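Local structure of serine protease inhibitor 1 (Coprinopsis cinerea, 3VWC) at residues S11-L16 with W108-D113; R32-P37 with E115-V120; D52-L57 with K83-H88. The protein probably inhibits serine endopeptidases, as a small single-chain protein of the beta-trefoil fold. One frame throughout, in Å; residues are numbered along the deposited sequence.

Interaction 1: S11-L16 with W108-D113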
ATOM      1  N   SER A  11       6.131   5.371  -2.115  1.00  9.72           N
ATOM      2  CA  SER A  11       7.075   4.249  -2.210  1.00  9.75           C
ATOM      3  C   SER A  11       8.511   4.674  -1.975  1.00 10.36           C
ATOM      4  O   SER A  11       8.963   5.633  -2.556  1.00 10.15           O
ATOM      5  CB  SER A  11       6.968   3.629  -3.591  1.00  9.44           C
ATOM      6  OG  SER A  11       8.037   2.698  -3.841  1.00  9.55           O
ATOM      7  N   LYS A  12       9.257   3.944  -1.142  1.00  7.55           N
ATOM      8  CA  LYS A  12      10.649   4.272  -0.925  1.00 10.69           C
ATOM      9  C   LYS A  12      11.515   3.999  -2.156  1.00  9.39           C
ATOM     10  O   LYS A  12      12.627   4.510  -2.245  1.00 11.30           O
ATOM     11  CB  LYS A  12      11.192   3.485   0.279  1.00  7.59           C
ATOM     12  CG  LYS A  12      10.717   4.037   1.656  1.00 11.96           C
ATOM     13  CD  LYS A  12      11.507   5.274   2.114  1.00 17.00           C
ATOM     14  CE  LYS A  12      12.768   4.883   2.812  1.00 19.59           C
ATOM     15  NZ  LYS A  12      13.609   6.102   2.963  1.00 34.89           N
ATOM     16  N   VAL A  13      11.011   3.194  -3.097  1.00  9.68           N
ATOM     17  CA  VAL A  13      11.766   2.904  -4.349  1.00 11.45           C
ATOM     18  C   VAL A  13      12.028   4.194  -5.120  1.00 12.13           C
ATOM     19  O   VAL A  13      13.128   4.398  -5.666  1.00 12.90           O
ATOM     20  CB  VAL A  13      10.932   2.002  -5.290  1.00 12.12           C
ATOM     21  CG1 VAL A  13      11.605   1.876  -6.710  1.00 12.01           C
ATOM     22  CG2 VAL A  13      10.834   0.668  -4.647  1.00 14.72           C
ATOM     23  N   ASN A  14      11.019   5.027  -5.230  1.00 14.78           N
ATOM     24  CA  ASN A  14      11.081   6.104  -6.234  1.00 12.97           C
ATOM     25  C   ASN A  14      10.540   7.414  -5.713  1.00 17.15           C
ATOM     26  O   ASN A  14      10.597   8.438  -6.399  1.00 17.99           O
ATOM     27  CB  ASN A  14      10.401   5.647  -7.527  1.00 14.31           C
ATOM     28  CG  ASN A  14       9.051   5.018  -7.271  1.00 14.16           C
ATOM     29  OD1 ASN A  14       8.332   5.468  -6.407  1.00 13.47           O
ATOM     30  ND2 ASN A  14       8.738   3.951  -7.994  1.00 19.95           N
ATOM     31  N   GLY A  15       9.995   7.402  -4.496  1.00 12.20           N
ATOM     32  CA  GLY A  15       9.388   8.592  -3.899  1.00 16.15           C
ATOM     33  C   GLY A  15       8.014   8.935  -4.438  1.00 15.48           C
ATOM     34  O   GLY A  15       7.404   9.924  -4.001  1.00 18.54           O
ATOM     35  N   LEU A  16       7.510   8.124  -5.362  1.00 15.16           N
ATOM     36  CA  LEU A  16       6.206   8.395  -6.008  1.00 15.24           C
ATOM     37  C   LEU A  16       5.040   8.022  -5.077  1.00 14.61           C
ATOM     38  O   LEU A  16       5.144   7.096  -4.256  1.00 13.20           O
ATOM     39  CB  LEU A  16       6.096   7.635  -7.319  1.00 18.24           C
ATOM     40  CG  LEU A  16       7.097   8.105  -8.389  1.00 19.46           C
ATOM     41  CD1 LEU A  16       7.011   7.290  -9.654  1.00 30.99           C
ATOM     42  CD2 LEU A  16       6.979   9.622  -8.632  1.00 27.84           C
ATOM     43  N   TRP A 108       2.897  -5.534   0.481  1.00  8.74           N
ATOM     44  CA  TRP A 108       2.964  -4.623  -0.658  1.00  8.21           C
ATOM     45  C   TRP A 108       4.407  -4.614  -1.175  1.00  9.27           C
ATOM     46  O   TRP A 108       5.362  -4.415  -0.378  1.00  8.49           O
ATOM     47  CB  TRP A 108       2.565  -3.227  -0.256  1.00  7.88           C
ATOM     48  CG  TRP A 108       1.122  -2.983   0.125  1.00  7.27           C
ATOM     49  CD1 TRP A 108       0.140  -3.920   0.362  1.00  9.18           C
ATOM     50  CD2 TRP A 108       0.560  -1.721   0.349  1.00  7.12           C
ATOM     51  NE1 TRP A 108      -1.030  -3.282   0.687  1.00  9.06           N
ATOM     52  CE2 TRP A 108      -0.795  -1.931   0.731  1.00  7.16           C
ATOM     53  CE3 TRP A 108       1.073  -0.395   0.310  1.00 10.17           C
ATOM     54  CZ2 TRP A 108      -1.641  -0.857   1.060  1.00 10.95           C
ATOM     55  CZ3 TRP A 108       0.206   0.683   0.620  1.00 13.07           C
ATOM     56  CH2 TRP A 108      -1.145   0.432   0.974  1.00 10.12           C
ATOM     57  N   VAL A 109       4.536  -4.632  -2.495  1.00  9.20           N
ATOM     58  CA  VAL A 109       5.848  -4.548  -3.145  1.00  7.63           C
ATOM     59  C   VAL A 109       5.766  -3.678  -4.416  1.00  9.14           C
ATOM     60  O   VAL A 109       4.880  -3.849  -5.287  1.00  8.72           O
ATOM     61  CB  VAL A 109       6.380  -5.952  -3.568  1.00  8.74           C
ATOM     62  CG1 VAL A 109       7.713  -5.840  -4.304  1.00  9.95           C
ATOM     63  CG2 VAL A 109       6.539  -6.845  -2.336  1.00  9.97           C
ATOM     64  N   VAL A 110       6.618  -2.650  -4.492  1.00  9.33           N
ATOM     65  CA  VAL A 110       6.767  -1.873  -5.743  1.00 10.49           C
ATOM     66  C   VAL A 110       8.107  -2.323  -6.335  1.00 10.02           C
ATOM     67  O   VAL A 110       9.161  -2.118  -5.710  1.00  9.88           O
ATOM     68  CB  VAL A 110       6.806  -0.360  -5.430  1.00  6.03           C
ATOM     69  CG1 VAL A 110       7.221   0.468  -6.715  1.00  9.05           C
ATOM     70  CG2 VAL A 110       5.449   0.072  -4.977  1.00  8.68           C
ATOM     71  N   PRO A 111       8.094  -2.998  -7.509  1.00  8.08           N
ATOM     72  CA  PRO A 111       9.393  -3.431  -8.068  1.00  6.76           C
ATOM     73  C   PRO A 111      10.348  -2.263  -8.299  1.00  9.11           C
ATOM     74  O   PRO A 111       9.936  -1.127  -8.614  1.00  8.74           O
ATOM     75  CB  PRO A 111       9.015  -4.062  -9.415  1.00 10.62           C
ATOM     76  CG  PRO A 111       7.546  -4.407  -9.315  1.00 13.89           C
ATOM     77  CD  PRO A 111       6.941  -3.382  -8.374  1.00  9.77           C
ATOM     78  N   ALA A 112      11.644  -2.570  -8.244  1.00 10.28           N
ATOM     79  CA  ALA A 112      12.639  -1.480  -8.300  1.00  8.67           C
ATOM     80  C   ALA A 112      12.616  -0.775  -9.618  1.00 10.45           C
ATOM     81  O   ALA A 112      12.899   0.441  -9.702  1.00 11.03           O
ATOM     82  CB  ALA A 112      14.024  -1.986  -7.950  1.00  9.81           C
ATOM     83  N   ASP A 113      12.212  -1.507 -10.652  1.00  9.51           N
ATOM     84  CA  ASP A 113      12.118  -0.934 -12.007  1.00  9.19           C
ATOM     85  C   ASP A 113      10.694  -0.432 -12.355  1.00  9.79           C
ATOM     86  O   ASP A 113      10.354  -0.302 -13.556  1.00 11.25           O
ATOM     87  CB  ASP A 113      12.649  -1.944 -13.049  1.00 10.95           C
ATOM     88  CG  ASP A 113      11.721  -3.121 -13.254  1.00 17.73           C
ATOM     89  OD1 ASP A 113      11.792  -3.755 -14.323  1.00 19.26           O
ATOM     90  OD2 ASP A 113      10.997  -3.452 -12.310  1.00 13.72           O
TER
HETATM   91  O   HOH W   1      10.864   2.624 -10.105  1.00 16.25           O

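Interaction 2: R32-P37 with E115-V120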
ATOM      1  N   ARG A  32      -6.908  -0.828 -10.003  1.00 11.27           N
ATOM      2  CA  ARG A  32      -5.493  -1.033  -9.645  0.50 10.01           C
ATOM      3  C   ARG A  32      -5.001   0.073  -8.738  1.00  8.81           C
ATOM      4  O   ARG A  32      -5.236   1.272  -8.979  1.00 11.09           O
ATOM      5  CB  ARG A  32      -4.617  -1.072 -10.894  0.50  9.47           C
ATOM      6  CG  ARG A  32      -4.709  -2.363 -11.694  0.50  5.36           C
ATOM      7  CD  ARG A  32      -3.820  -2.242 -12.969  0.50  6.61           C
ATOM      8  NE  ARG A  32      -4.055  -3.353 -13.883  0.50  9.34           N
ATOM      9  CZ  ARG A  32      -3.225  -3.760 -14.852  0.50  9.32           C
ATOM     10  NH1 ARG A  32      -2.003  -3.208 -15.044  0.50  6.10           N
ATOM     11  NH2 ARG A  32      -3.587  -4.809 -15.569  0.50  3.79           N
ATOM     12  N   ILE A  33      -4.244  -0.355  -7.724  1.00  8.68           N
ATOM     13  CA  ILE A  33      -3.449   0.581  -6.960  1.00  8.14           C
ATOM     14  C   ILE A  33      -2.087   0.688  -7.598  1.00  9.37           C
ATOM     15  O   ILE A  33      -1.490  -0.310  -7.935  1.00 10.07           O
ATOM     16  CB  ILE A  33      -3.331   0.169  -5.462  1.00  7.09           C
ATOM     17  CG1 ILE A  33      -4.714   0.128  -4.766  1.00 10.26           C
ATOM     18  CG2 ILE A  33      -2.381   1.141  -4.740  1.00 10.47           C
ATOM     19  CD1 ILE A  33      -5.487   1.408  -4.836  1.00 15.25           C
ATOM     20  N   ARG A  34      -1.683   1.920  -7.879  1.00 10.81           N
ATOM     21  CA  ARG A  34      -0.504   2.143  -8.733  1.00 10.21           C
ATOM     22  C   ARG A  34       0.542   3.054  -8.077  1.00 10.02           C
ATOM     23  O   ARG A  34       0.238   3.850  -7.177  1.00 12.88           O
ATOM     24  CB  ARG A  34      -0.912   2.731 -10.083  1.00  9.89           C
ATOM     25  CG  ARG A  34      -2.091   2.058 -10.765  1.00 10.84           C
ATOM     26  CD  ARG A  34      -2.560   2.955 -11.928  1.00 11.49           C
ATOM     27  NE  ARG A  34      -3.761   2.423 -12.558  1.00 12.34           N
ATOM     28  CZ  ARG A  34      -3.748   1.679 -13.653  1.00 13.24           C
ATOM     29  NH1 ARG A  34      -2.589   1.306 -14.195  1.00 11.92           N
ATOM     30  NH2 ARG A  34      -4.890   1.296 -14.219  1.00 14.69           N
ATOM     31  N   VAL A  35       1.769   3.036  -8.625  1.00 11.39           N
ATOM     32  CA  VAL A  35       2.627   4.188  -8.406  0.50  9.79           C
ATOM     33  C   VAL A  35       2.248   5.300  -9.380  1.00 12.77           C
ATOM     34  O   VAL A  35       1.955   5.028 -10.543  1.00 13.56           O
ATOM     35  CB  VAL A  35       4.129   3.862  -8.488  0.50 14.01           C
ATOM     36  CG1 VAL A  35       4.622   3.200  -7.160  0.50 10.52           C
ATOM     37  CG2 VAL A  35       4.447   3.034  -9.707  0.50 12.01           C
ATOM     38  N   LEU A  36       2.123   6.513  -8.862  1.00 12.54           N
ATOM     39  CA  LEU A  36       1.492   7.618  -9.629  1.00 13.35           C
ATOM     40  C   LEU A  36       2.513   8.616 -10.141  1.00 16.87           C
ATOM     41  O   LEU A  36       3.425   8.963  -9.421  1.00 16.29           O
ATOM     42  CB  LEU A  36       0.472   8.338  -8.730  1.00 15.83           C
ATOM     43  CG  LEU A  36      -0.655   7.404  -8.245  1.00 17.13           C
ATOM     44  CD1 LEU A  36      -1.563   8.077  -7.222  1.00 13.38           C
ATOM     45  CD2 LEU A  36      -1.518   6.909  -9.423  1.00 16.49           C
ATOM     46  N   PRO A  37       2.285   9.174 -11.352  1.00 15.91           N
ATOM     47  CA  PRO A  37       3.040  10.375 -11.714  1.00 20.39           C
ATOM     48  C   PRO A  37       2.802  11.516 -10.721  1.00 20.76           C
ATOM     49  O   PRO A  37       1.690  11.649 -10.176  1.00 21.10           O
ATOM     50  CB  PRO A  37       2.443  10.757 -13.079  1.00 18.90           C
ATOM     51  CG  PRO A  37       1.691   9.556 -13.576  1.00 18.68           C
ATOM     52  CD  PRO A  37       1.187   8.900 -12.290  1.00 18.05           C
ATOM     53  N   GLU A 115       7.512   1.374 -13.452  1.00  9.92           N
ATOM     54  CA  GLU A 115       7.197   2.598 -14.166  1.00 11.95           C
ATOM     55  C   GLU A 115       6.003   3.357 -13.549  1.00 11.79           C
ATOM     56  O   GLU A 115       5.145   2.788 -12.823  1.00 11.67           O
ATOM     57  CB  GLU A 115       6.820   2.212 -15.609  1.00 10.80           C
ATOM     58  CG  GLU A 115       7.907   1.545 -16.383  1.00 15.77           C
ATOM     59  CD  GLU A 115       7.475   1.299 -17.840  1.00 18.23           C
ATOM     60  OE1 GLU A 115       8.140   1.849 -18.720  1.00 24.13           O
ATOM     61  OE2 GLU A 115       6.448   0.630 -18.100  1.00 21.10           O
ATOM     62  N   GLU A 116       5.861   4.624 -13.938  1.00 11.00           N
ATOM     63  CA  GLU A 116       4.676   5.366 -13.550  1.00 14.50           C
ATOM     64  C   GLU A 116       3.433   4.659 -14.060  1.00 10.39           C
ATOM     65  O   GLU A 116       3.426   4.126 -15.176  1.00 13.16           O
ATOM     66  CB  GLU A 116       4.761   6.808 -14.091  1.00 14.01           C
ATOM     67  CG  GLU A 116       5.853   7.570 -13.410  1.00 15.93           C
ATOM     68  CD  GLU A 116       5.977   9.030 -13.825  1.00 25.83           C
ATOM     69  OE1 GLU A 116       5.238   9.460 -14.735  1.00 27.33           O
ATOM     70  OE2 GLU A 116       6.852   9.718 -13.248  1.00 29.92           O
ATOM     71  N   LEU A 117       2.405   4.617 -13.190  1.00 11.33           N
ATOM     72  CA  LEU A 117       1.117   3.910 -13.424  1.00 14.14           C
ATOM     73  C   LEU A 117       1.173   2.387 -13.222  1.00 10.46           C
ATOM     74  O   LEU A 117       0.150   1.700 -13.284  1.00 12.59           O
ATOM     75  CB  LEU A 117       0.444   4.284 -14.781  1.00 13.14           C
ATOM     76  CG  LEU A 117       0.088   5.766 -14.912  1.00 14.59           C
ATOM     77  CD1 LEU A 117      -0.409   6.097 -16.342  1.00 21.71           C
ATOM     78  CD2 LEU A 117      -0.970   6.172 -13.906  1.00 16.43           C
ATOM     79  N   GLN A 118       2.353   1.849 -12.931  1.00 11.30           N
ATOM     80  CA  GLN A 118       2.470   0.405 -12.777  1.00 10.42           C
ATOM     81  C   GLN A 118       1.786  -0.009 -11.472  1.00  9.84           C
ATOM     82  O   GLN A 118       1.904   0.713 -10.462  1.00 12.18           O
ATOM     83  CB  GLN A 118       3.943  -0.010 -12.773  1.00  9.36           C
ATOM     84  CG  GLN A 118       4.096  -1.530 -12.814  1.00 11.25           C
ATOM     85  CD  GLN A 118       5.522  -1.970 -13.056  1.00  9.06           C
ATOM     86  OE1 GLN A 118       6.277  -1.283 -13.782  1.00  9.60           O
ATOM     87  NE2 GLN A 118       5.881  -3.122 -12.544  1.00 10.60           N
ATOM     88  N   GLN A 119       1.161  -1.202 -11.482  1.00 10.12           N
ATOM     89  CA  GLN A 119       0.381  -1.690 -10.303  1.00  9.00           C
ATOM     90  C   GLN A 119       1.278  -2.174  -9.162  1.00  8.56           C
ATOM     91  O   GLN A 119       2.282  -2.860  -9.386  1.00  9.40           O
ATOM     92  CB  GLN A 119      -0.567  -2.804 -10.723  1.00  8.59           C
ATOM     93  CG  GLN A 119      -1.541  -3.164  -9.607  1.00  8.30           C
ATOM     94  CD  GLN A 119      -2.654  -4.084 -10.038  1.00 14.24           C
ATOM     95  OE1 GLN A 119      -3.628  -4.284  -9.290  1.00 14.24           O
ATOM     96  NE2 GLN A 119      -2.559  -4.614 -11.231  1.00 11.01           N
ATOM     97  N   VAL A 120       0.888  -1.838  -7.936  1.00  9.30           N
ATOM     98  CA  VAL A 120       1.551  -2.370  -6.751  1.00  7.51           C
ATOM     99  C   VAL A 120       1.276  -3.870  -6.638  1.00 10.13           C
ATOM    100  O   VAL A 120       0.190  -4.356  -6.960  1.00  8.77           O
ATOM    101  CB  VAL A 120       1.027  -1.606  -5.524  1.00  7.81           C
ATOM    102  CG1 VAL A 120       1.612  -2.193  -4.222  1.00  8.99           C
ATOM    103  CG2 VAL A 120       1.400  -0.129  -5.622  1.00  7.89           C
TER

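Interaction 3: D52-L57 with K83-H88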
ATOM      1  N   ASP A  52     -10.010  -4.553  14.570  1.00 34.06           N
ATOM      2  CA  ASP A  52      -9.462  -5.484  15.560  1.00 36.27           C
ATOM      3  C   ASP A  52      -7.959  -5.271  15.785  1.00 31.91           C
ATOM      4  O   ASP A  52      -7.505  -4.184  16.160  1.00 33.42           O
ATOM      5  CB  ASP A  52      -9.720  -6.928  15.114  1.00 37.79           C
ATOM      6  CG  ASP A  52     -10.956  -7.521  15.743  1.00 47.59           C
ATOM      7  OD1 ASP A  52     -10.827  -8.099  16.856  1.00 47.53           O
ATOM      8  OD2 ASP A  52     -12.039  -7.438  15.110  1.00 57.61           O
ATOM      9  N   ASP A  53      -7.178  -6.306  15.505  1.00 29.32           N
ATOM     10  CA  ASP A  53      -5.732  -6.212  15.677  1.00 27.95           C
ATOM     11  C   ASP A  53      -5.008  -5.959  14.356  1.00 28.81           C
ATOM     12  O   ASP A  53      -3.868  -6.376  14.163  1.00 27.85           O
ATOM     13  CB  ASP A  53      -5.179  -7.492  16.321  1.00 34.28           C
ATOM     14  CG  ASP A  53      -5.474  -7.577  17.807  1.00 43.24           C
ATOM     15  OD1 ASP A  53      -4.920  -6.756  18.584  1.00 52.50           O
ATOM     16  OD2 ASP A  53      -6.263  -8.471  18.194  1.00 50.44           O
ATOM     17  N   ALA A  54      -5.711  -5.376  13.396  1.00 22.13           N
ATOM     18  CA  ALA A  54      -5.095  -5.103  12.092  1.00 21.68           C
ATOM     19  C   ALA A  54      -5.722  -3.823  11.553  1.00 18.02           C
ATOM     20  O   ALA A  54      -6.407  -3.104  12.281  1.00 23.75           O
ATOM     21  CB  ALA A  54      -5.343  -6.284  11.137  1.00 18.73           C
ATOM     22  N   TYR A  55      -5.498  -3.532  10.277  1.00 16.28           N
ATOM     23  CA  TYR A  55      -5.967  -2.273   9.696  1.00 14.57           C
ATOM     24  C   TYR A  55      -6.647  -2.515   8.371  1.00 14.34           C
ATOM     25  O   TYR A  55      -6.342  -3.492   7.657  1.00 15.05           O
ATOM     26  CB  TYR A  55      -4.816  -1.273   9.500  1.00 15.68           C
ATOM     27  CG  TYR A  55      -4.165  -0.912  10.812  1.00 12.92           C
ATOM     28  CD1 TYR A  55      -4.621   0.179  11.556  1.00 16.20           C
ATOM     29  CD2 TYR A  55      -3.111  -1.673  11.303  1.00 17.54           C
ATOM     30  CE1 TYR A  55      -4.079   0.457  12.840  1.00 18.15           C
ATOM     31  CE2 TYR A  55      -2.572  -1.420  12.581  1.00 15.08           C
ATOM     32  CZ  TYR A  55      -3.027  -0.346  13.309  1.00 15.79           C
ATOM     33  OH  TYR A  55      -2.454  -0.073  14.541  1.00 18.78           O
ATOM     34  N   ILE A  56      -7.642  -1.672   8.106  1.00 13.39           N
ATOM     35  CA  ILE A  56      -8.236  -1.589   6.773  0.70 15.40           C
ATOM     36  C   ILE A  56      -7.799  -0.282   6.138  1.00 12.71           C
ATOM     37  O   ILE A  56      -7.727   0.736   6.792  1.00 12.85           O
ATOM     38  CB  ILE A  56      -9.787  -1.641   6.811  0.70 15.76           C
ATOM     39  CG1 ILE A  56     -10.266  -2.865   7.566  0.70 17.21           C
ATOM     40  CG2 ILE A  56     -10.343  -1.617   5.380  0.70 15.32           C
ATOM     41  CD1 ILE A  56     -11.754  -2.856   7.826  0.70 27.24           C
ATOM     42  N   LEU A  57      -7.393  -0.332   4.855  1.00 11.97           N
ATOM     43  CA  LEU A  57      -6.761   0.813   4.227  0.70 12.16           C
ATOM     44  C   LEU A  57      -7.580   1.254   3.009  1.00 10.05           C
ATOM     45  O   LEU A  57      -7.767   0.465   2.077  1.00 11.88           O
ATOM     46  CB  LEU A  57      -5.318   0.437   3.792  0.70 11.32           C
ATOM     47  CG  LEU A  57      -4.463  -0.104   4.970  0.70 10.39           C
ATOM     48  CD1 LEU A  57      -3.180  -0.802   4.462  0.70  9.08           C
ATOM     49  CD2 LEU A  57      -4.093   1.027   5.861  0.70 17.20           C
ATOM     50  N   LYS A  83      -7.708  -7.118   5.538  1.00 15.24           N
ATOM     51  CA  LYS A  83      -7.005  -6.682   6.751  1.00 14.94           C
ATOM     52  C   LYS A  83      -5.485  -6.739   6.540  1.00  8.90           C
ATOM     53  O   LYS A  83      -4.971  -7.675   5.963  1.00 12.29           O
ATOM     54  CB  LYS A  83      -7.362  -7.629   7.927  1.00 16.19           C
ATOM     55  CG  LYS A  83      -8.706  -7.343   8.597  1.00 25.78           C
ATOM     56  CD  LYS A  83      -8.932  -8.375   9.745  1.00 26.82           C
ATOM     57  CE  LYS A  83     -10.199  -8.092  10.545  1.00 40.32           C
ATOM     58  NZ  LYS A  83     -10.174  -8.672  11.938  1.00 44.42           N
ATOM     59  N   TRP A  84      -4.819  -5.671   6.968  1.00 10.90           N
ATOM     60  CA  TRP A  84      -3.342  -5.491   6.804  1.00 10.30           C
ATOM     61  C   TRP A  84      -2.656  -5.216   8.144  1.00 10.66           C
ATOM     62  O   TRP A  84      -3.216  -4.509   9.021  1.00 12.76           O
ATOM     63  CB  TRP A  84      -3.079  -4.282   5.886  1.00 11.05           C
ATOM     64  CG  TRP A  84      -3.722  -4.462   4.522  1.00 12.50           C
ATOM     65  CD1 TRP A  84      -4.977  -4.074   4.162  1.00 12.42           C
ATOM     66  CD2 TRP A  84      -3.170  -5.158   3.399  1.00  9.52           C
ATOM     67  NE1 TRP A  84      -5.229  -4.448   2.855  1.00  9.50           N
ATOM     68  CE2 TRP A  84      -4.135  -5.113   2.359  1.00  8.75           C
ATOM     69  CE3 TRP A  84      -1.932  -5.796   3.157  1.00 10.50           C
ATOM     70  CZ2 TRP A  84      -3.935  -5.714   1.116  1.00 10.97           C
ATOM     71  CZ3 TRP A  84      -1.726  -6.409   1.886  1.00  9.92           C
ATOM     72  CH2 TRP A  84      -2.726  -6.315   0.867  1.00  8.31           C
ATOM     73  N   ILE A  85      -1.448  -5.762   8.249  1.00 11.17           N
ATOM     74  CA  ILE A  85      -0.563  -5.539   9.400  1.00 13.26           C
ATOM     75  C   ILE A  85       0.412  -4.451   8.935  1.00 12.31           C
ATOM     76  O   ILE A  85       1.139  -4.611   7.918  1.00 11.09           O
ATOM     77  CB  ILE A  85       0.170  -6.844   9.769  1.00 14.72           C
ATOM     78  CG1 ILE A  85      -0.831  -7.966  10.112  1.00 15.13           C
ATOM     79  CG2 ILE A  85       1.206  -6.623  10.931  1.00 16.29           C
ATOM     80  CD1 ILE A  85      -1.772  -7.684  11.258  1.00 24.46           C
ATOM     81  N   VAL A  86       0.358  -3.311   9.611  1.00 13.20           N
ATOM     82  CA  VAL A  86       1.125  -2.147   9.232  1.00  9.92           C
ATOM     83  C   VAL A  86       2.184  -1.916  10.310  1.00 13.56           C
ATOM     84  O   VAL A  86       1.840  -1.671  11.469  1.00 16.49           O
ATOM     85  CB  VAL A  86       0.252  -0.919   9.003  1.00 12.96           C
ATOM     86  CG1 VAL A  86       1.095   0.266   8.563  1.00 14.24           C
ATOM     87  CG2 VAL A  86      -0.876  -1.219   7.951  1.00 12.48           C
ATOM     88  N   THR A  87       3.462  -2.069   9.943  1.00  9.83           N
ATOM     89  CA  THR A  87       4.483  -2.118  10.994  1.00 10.48           C
ATOM     90  C   THR A  87       5.528  -1.036  10.737  1.00 12.46           C
ATOM     91  O   THR A  87       6.154  -1.023   9.657  1.00 11.73           O
ATOM     92  CB  THR A  87       5.185  -3.483  10.952  1.00 10.22           C
ATOM     93  OG1 THR A  87       4.212  -4.552  11.069  1.00 14.14           O
ATOM     94  CG2 THR A  87       6.123  -3.619  12.155  1.00 13.18           C
ATOM     95  N   HIS A  88       5.856  -0.255  11.762  1.00 12.70           N
ATOM     96  CA  HIS A  88       6.932   0.711  11.673  1.00 10.27           C
ATOM     97  C   HIS A  88       8.262  -0.047  11.457  1.00 11.69           C
ATOM     98  O   HIS A  88       8.538  -1.060  12.144  1.00 12.95           O
ATOM     99  CB  HIS A  88       7.094   1.431  13.019  1.00 14.29           C
ATOM    100  CG  HIS A  88       6.295   2.683  13.146  1.00 15.43           C
ATOM    101  ND1 HIS A  88       6.747   3.900  12.672  1.00 21.76           N
ATOM    102  CD2 HIS A  88       5.123   2.933  13.773  1.00 23.38           C
ATOM    103  CE1 HIS A  88       5.861   4.836  12.966  1.00 28.35           C
ATOM    104  NE2 HIS A  88       4.872   4.277  13.640  1.00 21.97           N
TER
HETATM  105  O   HOH W   2      -7.889  -2.770   3.305  1.00 12.49           O

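Interaction 1: S11-L16 with W108-D113
Val13 holds CG1 anti to its backbone N (chi1 171°), which brings both methyls onto the chain of 110-112: CG1 lies 3.6 Å from Ala112 O, while CG2 sits 3.4 Å from Val110 O. The contact joins two loops of the beta-trefoil, the turn that follows strand 5-11 and the chain leaving strand 107-109. Val110 also has its CG1 anti to the backbone N (170°); this branch passes Val13 CG2 at 4.2 Å, the two side chains crossing at a slant. Ser11 OG rests on the same valine, 3.7 Å from Val110 CB, and it also accepts from Val13 N at 3.1 Å, an ST turn. Asn14 OD1 in turn accepts from Leu16 N, an Asx turn, the donor tilted 26° from the carbonyl plane. With the loop shaped by these two turns, the methyls of Val13 lie against the carbonyl oxygens of 110-112, with one methyl pair between Val13 and Val110, and the total area buried is modest, 190 Å². Val110 reaches further into the fold, its side chain touching Phe141 of strand 141-145. One water links the segments, accepting from Asn14 ND2 at 3.3 Å and donating to Ala112 O at 3.0 Å.

Interaction 2: R32-P37 with E115-V120
A type II beta turn, Glu115 to Gln118, lies against the end of strand 31-35, and the backbone of Val35 meets it at two points. Leu117 N donates to Val35 O at 2.7 Å, a bent bond of 141°, and Val35 N donates to Gln118 O at 3.0 Å. Two residues on in the turn's chain and two back in the strand, Val120 N donates to Ile33 O. Between these bonds the CA atoms of Arg34 and Gln119 come within 4.2 Å, and a CA-H...O contact runs from Arg34 CA to Gln118 O.

The side chain of Arg34 adds a fourth bond. Its NH1 points at Leu117 O, 2.9 Å away, and this acceptor lies in the guanidinium plane while the donor lies in the carbonyl plane; the N-H...O angle of 163° makes the bond nearly straight. In the beta-trefoil this joins the long loop between strands 107-109 and 121-123 to strand 31-35, whose Ile33 also packs on Leu71 of strand 70-73. In the conformer given, Val35 CG2 lies 3.2 Å from Glu115 O.

Beyond the strand, Pro37 receives both corner residues of the turn: Leu117 CD2 meets its CD at 3.8 Å, the side chains crossing at about a right angle, and the carboxylate of Glu116 lies beside its CB. At the other end Ile33 CG2 touches Val120 CG2 at 4.1 Å, and in one of the two Arg32 conformers the side chains of Arg32 and Gln119 cross at about a right angle.

Interaction 3: D52-L57 with K83-H88
In the conformer given, Leu57 CD1 is the bump that packs against the Trp84 indole where it leaves strand 84-88: it lies 3.7 Å from Trp84 CG and equally near CD1, while its other flank meets Val86 CG2 at 4.2 Å. Leu57 and Trp84 cross at about a right angle. Trp84 CG is anti to its carbonyl carbon (chi1 -59°), which puts CG beside this methyl.

Two residues earlier in strand 54-59, Tyr55 CD2 passes Val86 CG2 at 4.1 Å, again with the side chains crossed at about a right angle; its OH bonds to Ile2 N elsewhere. Val86 is therefore the projection received between Tyr55 and Leu57. Ala54 supplies a smaller bump: its CB lies beside Trp84 O and meets Ile85 CD1 at 3.8 Å. Ile85 starts away from the neighbouring strand, but its CD1 returns to touch this methyl. Lys83 CB lies by the same alanine, and its extended chain carries NZ towards Asp52 OD2 in a long salt bridge of 3.9 Å.

The backbones meet at a single antiparallel hydrogen-bonded pair, Tyr55 with Trp84. Trp84 N donates to Tyr55 O at 2.7 Å and Tyr55 N to Trp84 O at 2.8 Å. Trp84 NE1 bonds to Val64 O, with a water as a weak second partner. At 103° between their directions, the two short strand segments run almost perpendicular, so they pair only at this crossing, within the beta-trefoil.

How the interactions relate
From the N terminus, residues 11-16 come first, and interaction 1 closes the longest loop when the chain returns at 108-113. Residues 32-37 lie inside that loop but meet 115-120 beyond its end, so interactions 1 and 2 cross. Interaction 3, joining 52-57 to 83-88, is nested inside both. The crossed pair are neighbours, with centres 9 Å apart and Leu16 CB touching Leu36 O at 3.6 Å; together they tie the loop between strands 107-109 and 121-123 to the loop after strand 5-11 and to strand 31-35. Interaction 3 lies across the chain's centre, about 20 Å from interaction 1 between centres, yet Trp108 bridges the two, its NE1 3.4 Å from Trp84 CZ3.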